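Local structure of MstE (Scytonema sp. PCC 10023, 6SBF) at residues Trp45-Phe50 and Ile344-Ser349; Gln132-Leu137 and Leu186-Ser191; Tyr310-Tyr315 and Pro325-Tyr330. The protein is a class II terpene cyclase that probably cyclises an isoprenoid chain, by protonation, into a merosterol-type scaffold. The protein carries 1 engineered substitution. One frame throughout, in Å; residues are numbered along the deposited sequence.

Contact 1: residues Trp45-Phe50 and Ile344-Ser349; sequences WQDFNF and IFDHNS
The Phe48 ring carries CB of Asp346 over one face, 4.1 Å from the ring centroid and 21° off its normal, while Phe345 O and Ile344 CD1 come up to it obliquely. Ile344 CD1 also lies over one face of Phe50, where it meets Phe50 CZ at 3.6 Å, so a single methyl touches both phenyl rings. On the His347 imidazole, Asp47 OD1 sits above one face toward the rim, and Phe48 O lies at the edge, 3.2 Å from His347 CE1. His347 CG stands between its backbone N and carbonyl carbon (chi1 57°). Asp47 OD1 is gripped twice: Asn348 N donates on its syn side at 2.8 Å, and Phe48 N on its anti side at 3.1 Å. Beside it, Asn348 ND2 bonds to Gln46 O at 2.9 Å, nearly straight, from above the carbonyl plane. The other oxygen, Asp47 OD2, accepts from the amides of Ile350 and Phe351. The helix start probably favours its negative charge, whereas Asp346 OD2, bound to Thr352 and 4.0 Å from Asp47 OD2, would act the other way. Asp346 to Ser349 form a type I turn leading into helix 350-363. Ser349, at the N-cap position, makes no side-chain capping bond; instead the carboxylate of a strand residue, remote in sequence, receives the amides at the start of that helix.

Contact 2: residues Gln132-Leu137 and Leu186-Ser191; sequences QARAAL and LPEFRS
Arg134 NH2 is gripped by two acceptors, the carbonyl of Ser125 and a water, 3.0 Å from Arg134 NH2, that in turn donates a hydrogen bond to Glu188 OE1. That second link of the bridge measures 2.8 Å from the water to Glu188 OE1. The direct salt bridge is long: Glu188 OE2 lies over one face of the guanidinium, 3.9 Å from Arg134 NH2 and well out of the plane, so no N-H points at it and the attraction is between charges alone. The guanidinium and carboxylate planes are 10° apart. A bend at chi2 of Glu188 (87°) swings its CD back against the aliphatic part of the arginine, where it rests 3.7 Å from Arg134 CD. Next to this polar pair, Phe189 reaches across to the helix backbone: Arg134 O lies at the ring edge, near its plane, 3.5 Å from Phe189 CZ. The same CZ presses on Leu137 CB at 3.6 Å. Leu137 CD1 touches Phe189 CE1 and also stands, methyl to methyl, 3.9 Å from Leu186 CD1. Val183 touches Leu137 and Phe189, and Leu116 of helix 109-121 packs on Arg134 and Leu137. The axes of helix 132-137 and the weakly bonded helical turn 187-191 run nearly parallel at 16° but stay 11.6 Å apart, so long side chains span the gap. This is plain helix packing, consistent with neighbouring helices of one layer in an alpha6-alpha6 barrel.

Contact 3: residues Tyr310-Tyr315 and Pro325-Tyr330; sequences YLRIPY and PHWRYY
Trp327 carries most of the contact, with its CG anti to the carbonyl carbon and its indole rising to the strand 311-313. Arg312 lies across one face: CD sits over the six-membered ring, 3.9 Å from its centroid and 22° off the normal, and CB and CG also touch it, at CZ3 and CH2. From CG to NE the arginine chain is extended, and it crosses the indole at about a right angle; its guanidinium plane is only 6° from that of the ring, yet Trp327 CZ2 meets that group obliquely, so the close packing is of methylene on ring. At the indole edge, Trp327 CZ3 comes to 3.6 Å from Ile313 O and Trp327 CH2 to 3.6 Å from Pro314 CA, with Pro314 CG brushing CH2 as well. The polar end of the arginine is bound beyond the contact, by Asn322 and the carbonyl of Tyr210. Two residues on, Tyr329 drives its edge into the face of Tyr310: Tyr329 CE2 touches Tyr310 CD1 at 3.7 Å, the ring centroids are 5.2 Å apart, and the planes stand at 74°, a T-shaped pair. Tyr310 OH is hydrogen-bonded to His260, which ties down the far end of that ring, and Lys259 makes a cation-pi contact with Tyr329. Ile343 of the intervening strand touches Tyr310, Trp327 and Tyr329. No hydrogen bond joins the two segments, so these outer strands, separated by strand 342-344, are held to each other by side-chain packing, and the outside partners of Arg312 and Tyr310 fix the groups that pack.

In the fold
Contacts 1 and 3 belong to one neighbourhood, their centres 15 Å apart, and share strand 342-344: its last residue, Ile344, takes part in contact 1, while its other residues lie between the two outer strands of contact 3. They touch directly, with a probable hydrogen bond from Ile344 N to Leu311 O and Phe50 CZ packed on Ile313 CD1. Contact 2 stands alone, about 16 Å from either by nearest atoms, and joins helices. Contact 1 is partly buried and mixes hydrogen bonds with ring packing; contact 3 is buried and aromatic, without hydrogen bonds across it; contact 2 combines a buried apolar side with a water-bridged charged pair at the more exposed side.

Contact 1: residues Trp45-Phe50 and Ile344-Ser349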
# COMPACT_ATOMS: atom_id res chain seq x y z
N TRP A 45 -2.98 -1.12 -15.05
CA TRP A 45 -3.23 -2.17 -14.07
C TRP A 45 -4.56 -1.92 -13.35
O TRP A 45 -4.82 -0.80 -12.94
CB TRP A 45 -2.09 -2.17 -13.04
CG TRP A 45 -0.80 -2.71 -13.57
CD1 TRP A 45 -0.54 -3.99 -13.94
CD2 TRP A 45 0.44 -2.00 -13.74
NE1 TRP A 45 0.75 -4.12 -14.39
CE2 TRP A 45 1.37 -2.92 -14.25
CE3 TRP A 45 0.86 -0.68 -13.49
CZ2 TRP A 45 2.67 -2.52 -14.58
CZ3 TRP A 45 2.15 -0.28 -13.82
CH2 TRP A 45 3.05 -1.22 -14.32
N GLN A 46 -5.38 -2.97 -13.32
CA GLN A 46 -6.70 -2.91 -12.71
C GLN A 46 -6.79 -3.92 -11.58
O GLN A 46 -6.32 -5.03 -11.70
CB GLN A 46 -7.78 -3.32 -13.72
CG GLN A 46 -7.99 -2.34 -14.84
CD GLN A 46 -9.10 -2.83 -15.75
OE1 GLN A 46 -8.89 -3.75 -16.50
NE2 GLN A 46 -10.26 -2.26 -15.62
N ASP A 47 -7.49 -3.53 -10.50
CA ASP A 47 -7.77 -4.50 -9.43
C ASP A 47 -8.84 -3.92 -8.55
O ASP A 47 -9.08 -2.74 -8.55
CB ASP A 47 -6.53 -4.91 -8.63
CG ASP A 47 -6.38 -6.41 -8.44
OD1 ASP A 47 -7.46 -7.10 -8.38
OD2 ASP A 47 -5.24 -6.90 -8.28
N PHE A 48 -9.43 -4.82 -7.73
CA PHE A 48 -10.56 -4.56 -6.83
C PHE A 48 -11.83 -4.35 -7.63
O PHE A 48 -11.79 -3.94 -8.79
CB PHE A 48 -10.30 -3.42 -5.84
CG PHE A 48 -9.10 -3.65 -4.94
CD1 PHE A 48 -9.24 -4.37 -3.76
CD2 PHE A 48 -7.84 -3.15 -5.28
CE1 PHE A 48 -8.13 -4.60 -2.96
CE2 PHE A 48 -6.76 -3.40 -4.45
CZ PHE A 48 -6.91 -4.10 -3.28
N ASN A 49 -12.96 -4.63 -6.98
CA ASN A 49 -14.25 -4.49 -7.69
C ASN A 49 -15.35 -4.21 -6.69
O ASN A 49 -15.46 -4.96 -5.67
CB ASN A 49 -14.57 -5.75 -8.50
CG ASN A 49 -15.71 -5.59 -9.48
OD1 ASN A 49 -16.20 -4.50 -9.73
ND2 ASN A 49 -16.16 -6.71 -9.96
N PHE A 50 -16.13 -3.18 -6.99
CA PHE A 50 -17.41 -2.91 -6.29
C PHE A 50 -18.50 -3.20 -7.30
O PHE A 50 -18.96 -2.29 -8.00
CB PHE A 50 -17.45 -1.47 -5.83
CG PHE A 50 -16.46 -1.14 -4.76
CD1 PHE A 50 -16.77 -1.30 -3.43
CD2 PHE A 50 -15.20 -0.68 -5.09
CE1 PHE A 50 -15.83 -0.99 -2.45
CE2 PHE A 50 -14.27 -0.32 -4.12
CZ PHE A 50 -14.61 -0.50 -2.81
N ILE A 344 -13.28 -6.41 0.78
CA ILE A 344 -12.99 -6.88 -0.60
C ILE A 344 -11.51 -7.18 -0.76
O ILE A 344 -10.70 -6.81 0.08
CB ILE A 344 -13.56 -5.87 -1.60
CG1 ILE A 344 -12.82 -4.54 -1.60
CG2 ILE A 344 -15.06 -5.71 -1.41
CD1 ILE A 344 -13.11 -3.77 -2.84
N PHE A 345 -11.18 -7.81 -1.86
CA PHE A 345 -9.77 -8.13 -2.14
C PHE A 345 -9.45 -7.88 -3.62
O PHE A 345 -10.32 -7.56 -4.44
CB PHE A 345 -9.43 -9.57 -1.70
CG PHE A 345 -10.13 -10.64 -2.47
CD1 PHE A 345 -9.57 -11.28 -3.53
CD2 PHE A 345 -11.35 -11.14 -1.99
CE1 PHE A 345 -10.22 -12.28 -4.22
CE2 PHE A 345 -12.00 -12.15 -2.68
CZ PHE A 345 -11.41 -12.73 -3.77
N ASP A 346 -8.18 -8.03 -3.89
CA ASP A 346 -7.62 -7.81 -5.24
C ASP A 346 -7.81 -9.06 -6.08
O ASP A 346 -6.95 -9.94 -6.12
CB ASP A 346 -6.16 -7.43 -5.12
CG ASP A 346 -5.28 -8.41 -4.34
OD1 ASP A 346 -5.68 -8.93 -3.27
OD2 ASP A 346 -4.11 -8.60 -4.79
N HIS A 347 -8.97 -9.17 -6.74
CA HIS A 347 -9.35 -10.40 -7.45
C HIS A 347 -8.36 -10.77 -8.56
O HIS A 347 -8.27 -11.93 -8.93
CB HIS A 347 -10.76 -10.27 -8.03
CG HIS A 347 -10.94 -9.10 -8.94
ND1 HIS A 347 -11.02 -7.76 -8.48
CD2 HIS A 347 -10.98 -9.09 -10.32
CE1 HIS A 347 -11.13 -6.99 -9.61
NE2 HIS A 347 -11.15 -7.79 -10.72
N ASN A 348 -7.59 -9.82 -9.12
CA ASN A 348 -6.62 -10.12 -10.20
C ASN A 348 -5.27 -10.54 -9.62
O ASN A 348 -4.39 -10.95 -10.40
CB ASN A 348 -6.45 -8.92 -11.13
CG ASN A 348 -7.69 -8.63 -11.96
OD1 ASN A 348 -8.38 -9.59 -12.36
ND2 ASN A 348 -7.93 -7.37 -12.32
N SER A 349 -5.06 -10.38 -8.32
CA SER A 349 -3.78 -10.68 -7.64
C SER A 349 -2.68 -9.69 -8.06
O SER A 349 -1.51 -9.96 -7.73
CB SER A 349 -3.32 -12.11 -7.84
OG SER A 349 -4.35 -13.07 -7.57

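Contact 2: residues Gln132-Leu137 and Leu186-Ser191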
# COMPACT_ATOMS: atom_id res chain seq x y z
N GLN A 132 -0.01 20.59 -9.28
CA GLN A 132 -1.45 20.78 -9.02
C GLN A 132 -1.97 19.69 -8.06
O GLN A 132 -2.71 20.04 -7.10
CB GLN A 132 -2.22 20.69 -10.34
CG GLN A 132 -3.70 21.04 -10.19
CD GLN A 132 -4.56 20.70 -11.39
OE1 GLN A 132 -4.09 20.01 -12.28
NE2 GLN A 132 -5.83 21.11 -11.35
N ALA A 133 -1.57 18.47 -8.26
CA ALA A 133 -2.01 17.35 -7.42
C ALA A 133 -1.46 17.53 -6.00
O ALA A 133 -2.18 17.24 -5.03
CB ALA A 133 -1.65 16.04 -8.07
N ARG A 134 -0.19 17.94 -5.87
CA ARG A 134 0.38 18.14 -4.52
C ARG A 134 -0.38 19.24 -3.80
O ARG A 134 -0.60 19.12 -2.55
CB ARG A 134 1.85 18.55 -4.56
CG ARG A 134 2.83 17.47 -4.24
CD ARG A 134 4.25 17.94 -4.01
NE ARG A 134 4.77 18.81 -4.98
CZ ARG A 134 5.21 18.42 -6.16
NH1 ARG A 134 5.59 19.39 -6.93
NH2 ARG A 134 5.40 17.13 -6.48
N ALA A 135 -0.72 20.30 -4.50
CA ALA A 135 -1.53 21.39 -3.91
C ALA A 135 -2.88 20.84 -3.41
O ALA A 135 -3.27 21.16 -2.29
CB ALA A 135 -1.67 22.49 -4.93
N ALA A 136 -3.51 20.00 -4.21
CA ALA A 136 -4.78 19.41 -3.85
C ALA A 136 -4.60 18.56 -2.60
O ALA A 136 -5.52 18.55 -1.75
CB ALA A 136 -5.35 18.59 -4.98
N LEU A 137 -3.51 17.84 -2.46
CA LEU A 137 -3.29 17.04 -1.22
C LEU A 137 -3.32 17.93 -0.01
O LEU A 137 -3.84 17.47 1.04
CB LEU A 137 -1.93 16.39 -1.19
CG LEU A 137 -1.84 15.08 -1.87
CD1 LEU A 137 -0.42 14.54 -1.79
CD2 LEU A 137 -2.80 14.06 -1.30
N LEU A 186 6.27 11.20 0.53
CA LEU A 186 6.58 12.37 -0.29
C LEU A 186 7.38 13.32 0.58
O LEU A 186 6.92 13.76 1.62
CB LEU A 186 5.29 13.05 -0.75
CG LEU A 186 4.38 12.16 -1.60
CD1 LEU A 186 3.10 12.93 -1.93
CD2 LEU A 186 5.04 11.67 -2.90
N PRO A 187 8.59 13.73 0.16
CA PRO A 187 9.42 14.57 1.03
C PRO A 187 8.75 15.91 1.33
O PRO A 187 9.00 16.50 2.33
CB PRO A 187 10.67 14.85 0.18
CG PRO A 187 10.68 13.82 -0.88
CD PRO A 187 9.32 13.24 -1.03
N GLU A 188 7.86 16.36 0.45
CA GLU A 188 7.17 17.67 0.62
C GLU A 188 6.20 17.62 1.82
O GLU A 188 5.92 18.70 2.38
CB GLU A 188 6.43 18.05 -0.67
CG GLU A 188 7.29 18.21 -1.90
CD GLU A 188 7.58 16.96 -2.73
OE1 GLU A 188 7.19 15.80 -2.28
OE2 GLU A 188 8.27 17.17 -3.78
N PHE A 189 5.71 16.43 2.19
CA PHE A 189 4.68 16.27 3.25
C PHE A 189 5.27 15.61 4.51
O PHE A 189 4.61 15.63 5.52
CB PHE A 189 3.49 15.46 2.73
CG PHE A 189 2.63 16.27 1.82
CD1 PHE A 189 2.86 16.31 0.47
CD2 PHE A 189 1.58 16.98 2.34
CE1 PHE A 189 2.04 17.10 -0.32
CE2 PHE A 189 0.78 17.76 1.53
CZ PHE A 189 1.04 17.85 0.21
N ARG A 190 6.45 15.05 4.44
CA ARG A 190 6.97 14.18 5.50
C ARG A 190 7.04 14.97 6.81
O ARG A 190 6.55 14.51 7.89
CB ARG A 190 8.34 13.62 5.10
CG ARG A 190 8.86 12.63 6.12
CD ARG A 190 10.29 12.30 5.90
NE ARG A 190 10.65 11.93 4.58
CZ ARG A 190 11.56 12.56 3.84
NH1 ARG A 190 12.19 13.66 4.26
NH2 ARG A 190 11.81 12.09 2.66
N SER A 191 7.64 16.15 6.82
CA SER A 191 7.76 16.98 8.05
C SER A 191 6.39 17.41 8.59
O SER A 191 6.21 17.37 9.81
CB SER A 191 8.63 18.20 7.79
OG SER A 191 8.65 19.01 8.97
O HOH W 1 5.55 14.98 -4.43

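Contact 3: residues Tyr310-Tyr315 and Pro325-Tyr330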
# COMPACT_ATOMS: atom_id res chain seq x y z
N TYR A 310 -6.51 -7.14 1.59
CA TYR A 310 -7.87 -6.99 2.14
C TYR A 310 -8.16 -5.56 2.46
O TYR A 310 -7.55 -4.99 3.40
CB TYR A 310 -8.14 -7.94 3.30
CG TYR A 310 -8.16 -9.39 2.91
CD1 TYR A 310 -9.07 -9.87 2.00
CD2 TYR A 310 -7.29 -10.31 3.43
CE1 TYR A 310 -9.08 -11.21 1.62
CE2 TYR A 310 -7.28 -11.64 3.09
CZ TYR A 310 -8.19 -12.12 2.17
OH TYR A 310 -8.16 -13.43 1.83
N LEU A 311 -9.09 -4.98 1.70
CA LEU A 311 -9.53 -3.58 1.76
C LEU A 311 -10.91 -3.59 2.45
O LEU A 311 -11.86 -4.25 1.94
CB LEU A 311 -9.62 -3.03 0.35
CG LEU A 311 -10.05 -1.59 0.20
CD1 LEU A 311 -8.98 -0.67 0.73
CD2 LEU A 311 -10.33 -1.31 -1.27
N ARG A 312 -11.03 -2.87 3.52
CA ARG A 312 -12.29 -2.83 4.23
C ARG A 312 -13.03 -1.56 3.93
O ARG A 312 -12.43 -0.51 3.64
CB ARG A 312 -11.99 -3.24 5.63
CG ARG A 312 -11.37 -2.15 6.37
CD ARG A 312 -10.85 -2.91 7.61
NE ARG A 312 -10.14 -1.97 8.39
CZ ARG A 312 -9.46 -2.11 9.60
NH1 ARG A 312 -8.93 -1.01 10.07
NH2 ARG A 312 -9.30 -3.22 10.27
N ILE A 313 -14.36 -1.68 3.96
CA ILE A 313 -15.25 -0.54 3.73
C ILE A 313 -15.97 -0.30 5.05
O ILE A 313 -17.03 -0.87 5.32
CB ILE A 313 -16.21 -0.82 2.59
CG1 ILE A 313 -15.47 -1.29 1.33
CG2 ILE A 313 -17.03 0.45 2.41
CD1 ILE A 313 -14.31 -0.37 0.84
N PRO A 314 -15.45 0.59 5.93
CA PRO A 314 -16.18 0.91 7.14
C PRO A 314 -17.44 1.67 6.78
O PRO A 314 -17.53 2.28 5.72
CB PRO A 314 -15.25 1.84 7.91
CG PRO A 314 -13.86 1.58 7.28
CD PRO A 314 -14.22 1.38 5.82
N TYR A 315 -18.40 1.66 7.69
CA TYR A 315 -19.53 2.60 7.56
C TYR A 315 -18.96 4.02 7.51
O TYR A 315 -17.94 4.33 8.15
CB TYR A 315 -20.50 2.44 8.72
CG TYR A 315 -21.38 1.22 8.62
CD1 TYR A 315 -20.99 0.01 9.13
CD2 TYR A 315 -22.59 1.28 7.96
CE1 TYR A 315 -21.77 -1.13 9.02
CE2 TYR A 315 -23.39 0.16 7.84
CZ TYR A 315 -22.99 -1.05 8.39
OH TYR A 315 -23.78 -2.16 8.28
N PRO A 325 -16.17 -5.14 15.13
CA PRO A 325 -15.91 -6.58 15.19
C PRO A 325 -16.65 -7.40 14.16
O PRO A 325 -16.47 -8.61 14.17
CB PRO A 325 -16.35 -6.94 16.61
CG PRO A 325 -17.47 -5.96 16.91
CD PRO A 325 -17.03 -4.68 16.24
N HIS A 326 -17.41 -6.67 13.29
CA HIS A 326 -18.44 -7.29 12.45
C HIS A 326 -18.03 -7.59 11.02
O HIS A 326 -18.88 -7.98 10.20
CB HIS A 326 -19.72 -6.42 12.47
CG HIS A 326 -20.18 -6.00 13.81
ND1 HIS A 326 -20.66 -6.89 14.76
CD2 HIS A 326 -20.24 -4.77 14.36
CE1 HIS A 326 -21.01 -6.20 15.83
NE2 HIS A 326 -20.78 -4.88 15.62
N TRP A 327 -16.80 -7.39 10.67
CA TRP A 327 -16.32 -7.53 9.29
C TRP A 327 -16.74 -8.87 8.73
O TRP A 327 -16.53 -9.91 9.40
CB TRP A 327 -14.80 -7.38 9.12
CG TRP A 327 -14.26 -6.07 9.60
CD1 TRP A 327 -13.49 -5.79 10.69
CD2 TRP A 327 -14.48 -4.82 8.94
NE1 TRP A 327 -13.27 -4.45 10.76
CE2 TRP A 327 -13.86 -3.83 9.71
CE3 TRP A 327 -15.16 -4.45 7.76
CZ2 TRP A 327 -13.93 -2.49 9.40
CZ3 TRP A 327 -15.27 -3.12 7.49
CH2 TRP A 327 -14.64 -2.16 8.28
N ARG A 328 -17.21 -8.83 7.50
CA ARG A 328 -17.45 -10.02 6.69
C ARG A 328 -16.77 -9.83 5.33
O ARG A 328 -16.63 -8.69 4.91
CB ARG A 328 -18.94 -10.20 6.45
CG ARG A 328 -19.74 -10.50 7.72
CD ARG A 328 -21.19 -10.79 7.41
NE ARG A 328 -21.85 -9.61 6.85
CZ ARG A 328 -23.06 -9.66 6.32
NH1 ARG A 328 -23.62 -8.58 5.81
NH2 ARG A 328 -23.70 -10.81 6.32
N TYR A 329 -16.44 -10.91 4.68
CA TYR A 329 -15.81 -10.89 3.35
C TYR A 329 -16.94 -10.80 2.33
O TYR A 329 -17.82 -11.66 2.33
CB TYR A 329 -14.87 -12.09 3.17
CG TYR A 329 -13.69 -11.93 4.09
CD1 TYR A 329 -13.76 -12.35 5.41
CD2 TYR A 329 -12.54 -11.28 3.65
CE1 TYR A 329 -12.70 -12.13 6.27
CE2 TYR A 329 -11.48 -11.04 4.50
CZ TYR A 329 -11.58 -11.47 5.81
OH TYR A 329 -10.57 -11.24 6.71
N TYR A 330 -17.00 -9.73 1.56
CA TYR A 330 -18.12 -9.40 0.64
C TYR A 330 -18.45 -10.61 -0.24
O TYR A 330 -19.63 -10.98 -0.38
CB TYR A 330 -17.79 -8.20 -0.25
CG TYR A 330 -18.95 -7.79 -1.12
CD1 TYR A 330 -19.94 -6.97 -0.61
CD2 TYR A 330 -19.00 -8.13 -2.46
CE1 TYR A 330 -21.01 -6.55 -1.37
CE2 TYR A 330 -20.07 -7.72 -3.24
CZ TYR A 330 -21.07 -6.93 -2.70
OH TYR A 330 -22.08 -6.52 -3.51